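Local coordinates for phosphatidylinositide phosphatase SAC2 (Homo sapiens, PDB 4XUU), which dephosphorylates phosphatidylinositol 4-phosphate as an inositol 4-phosphatase of the endocytic pathway, and here is represented by its homodimeric, pleckstrin-homology-like hSac2 domain, at the interface of chains A and B. Coordinates in Å, arbitrary orientation; residue numbers count along the deposited sequence, not the author numbering. Chains: chain A/B, Phosphatidylinositide phosphatase SAC2.

The interface of chains A and B. Residues chain A 5, 8-9, 12; chain B 73, 167-169.
With CG anti to the backbone N (chi1 169°) and its ring plane nearly perpendicular to the plane of CA, CB and CG (chi2 -83°), B:Tyr73 reaches out from strand 72-77 and lays its ring against helix 4-19 of chain A. This is part of the two-fold homodimer interface of the hSac2 domain, a pleckstrin-homology domain whose N-terminal helix lies across the partner. A:Gln5, A:Ile8, A:Ser9 and A:Leu12 form one stripe of that helix; the broad, flat tyrosine offers it a face for one methyl and flanks for two neighbours. A:Ile8 supplies the branch that suits a ring: its CG2, anti to the backbone N, stands over one face in a CH-pi contact, 3.7 Å from the ring centroid and displaced toward the rim at CZ. A:Ile8 CD1 meets B:Ile169 CG2 at 3.9 Å, two branched apolar side chains crossing at about a right angle. From the next turn A:Leu12 touches the CD2–CE2 side with CD1, 3.6 Å from B:Tyr73 CD2. A:Gln5, bent at chi2, lies beyond the CD1–CE1 side, displaced toward the face A:Ile8 occupies, its amide plane 63° from the ring. Its long chain spans the gap, but its amide contributes packing, finding no bonding partner across the patch. An alanine in place of B:Tyr73 would remove the ring whose face receives A:Ile8 and whose two sides meet A:Leu12 and A:Gln5, and would probably loosen the helix on its partner. The short acidic B:Asp167 ties the C-terminal segment to the strand: B:Tyr73 N donates to B:Asp167 OD1 at 2.8 Å, from above the carboxylate plane. A:Ser9, small enough to fit near B:Tyr73 CB, turns OG back to A:Gln5 O at 3.1 Å.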
loop_
_atom_site.group_PDB
_atom_site.type_symbol
_atom_site.label_atom_id
_atom_site.label_comp_id
_atom_site.label_asym_id
_atom_site.label_seq_id
_atom_site.Cartn_x
_atom_site.Cartn_y
_atom_site.Cartn_z
ATOM N N GLN A 5 -3.832 -23.296 -34.089
ATOM C CA GLN A 5 -2.891 -22.663 -33.173
ATOM C C GLN A 5 -1.987 -21.651 -33.876
ATOM O O GLN A 5 -1.723 -20.572 -33.339
ATOM C CB GLN A 5 -2.050 -23.720 -32.448
ATOM C CG GLN A 5 -1.284 -23.202 -31.235
ATOM C CD GLN A 5 -2.195 -22.771 -30.099
ATOM O OE1 GLN A 5 -2.293 -23.446 -29.076
ATOM N NE2 GLN A 5 -2.875 -21.646 -30.277
ATOM N N ILE A 8 -3.831 -18.340 -34.575
ATOM C CA ILE A 8 -4.063 -17.590 -33.336
ATOM C C ILE A 8 -2.800 -16.847 -32.898
ATOM O O ILE A 8 -2.866 -15.683 -32.504
ATOM C CB ILE A 8 -4.589 -18.505 -32.192
ATOM C CG1 ILE A 8 -5.988 -19.028 -32.526
ATOM C CG2 ILE A 8 -4.628 -17.755 -30.867
ATOM C CD1 ILE A 8 -6.464 -20.168 -31.643
ATOM N N SER A 9 -1.658 -17.527 -32.986
ATOM C CA SER A 9 -0.362 -16.934 -32.659
ATOM C C SER A 9 -0.007 -15.792 -33.609
ATOM O O SER A 9 0.500 -14.755 -33.180
ATOM C CB SER A 9 0.737 -17.998 -32.689
ATOM O OG SER A 9 0.480 -19.020 -31.743
ATOM N N LEU A 12 -2.046 -12.681 -32.984
ATOM C CA LEU A 12 -1.595 -12.057 -31.752
ATOM C C LEU A 12 -0.394 -11.140 -31.971
ATOM O O LEU A 12 -0.410 -9.990 -31.529
ATOM C CB LEU A 12 -1.255 -13.128 -30.712
ATOM C CG LEU A 12 -1.826 -12.987 -29.300
ATOM C CD1 LEU A 12 -1.202 -14.027 -28.406
ATOM C CD2 LEU A 12 -1.617 -11.607 -28.716
ATOM N N TYR B 73 1.766 -20.598 -27.122
ATOM C CA TYR B 73 0.539 -19.881 -26.770
ATOM C C TYR B 73 -0.396 -20.762 -25.941
ATOM O O TYR B 73 -0.518 -21.963 -26.200
ATOM C CB TYR B 73 -0.163 -19.389 -28.044
ATOM C CG TYR B 73 -1.569 -18.868 -27.844
ATOM C CD1 TYR B 73 -2.655 -19.740 -27.799
ATOM C CD2 TYR B 73 -1.817 -17.503 -27.713
ATOM C CE1 TYR B 73 -3.948 -19.274 -27.616
ATOM C CE2 TYR B 73 -3.115 -17.022 -27.530
ATOM C CZ TYR B 73 -4.172 -17.919 -27.483
ATOM O OH TYR B 73 -5.457 -17.467 -27.307
ATOM N N ASP B 167 0.752 -26.393 -26.080
ATOM C CA ASP B 167 -0.116 -25.347 -26.629
ATOM C C ASP B 167 -1.599 -25.670 -26.425
ATOM O O ASP B 167 -2.024 -26.815 -26.611
ATOM C CB ASP B 167 0.177 -25.130 -28.121
ATOM C CG ASP B 167 1.316 -24.143 -28.371
ATOM O OD1 ASP B 167 1.704 -23.400 -27.442
ATOM O OD2 ASP B 167 1.820 -24.104 -29.516
ATOM N N ILE B 168 -2.372 -24.655 -26.039
ATOM C CA ILE B 168 -3.805 -24.808 -25.759
ATOM C C ILE B 168 -4.627 -23.697 -26.418
ATOM O O ILE B 168 -4.292 -22.515 -26.310
ATOM C CB ILE B 168 -4.105 -24.815 -24.233
ATOM C CG1 ILE B 168 -3.257 -25.860 -23.504
ATOM C CG2 ILE B 168 -5.592 -25.066 -23.970
ATOM C CD1 ILE B 168 -3.059 -25.569 -22.030
ATOM N N ILE B 169 -5.704 -24.093 -27.093
ATOM C CA ILE B 169 -6.654 -23.153 -27.684
ATOM C C ILE B 169 -7.712 -22.773 -26.645
ATOM O O ILE B 169 -8.085 -21.607 -26.505
ATOM C CB ILE B 169 -7.332 -23.740 -28.955
ATOM C CG1 ILE B 169 -6.297 -24.020 -30.052
ATOM C CG2 ILE B 169 -8.405 -22.801 -29.494
ATOM C CD1 ILE B 169 -5.746 -25.437 -30.054
ATOM O OXT ILE B 169 -8.219 -23.624 -25.910
#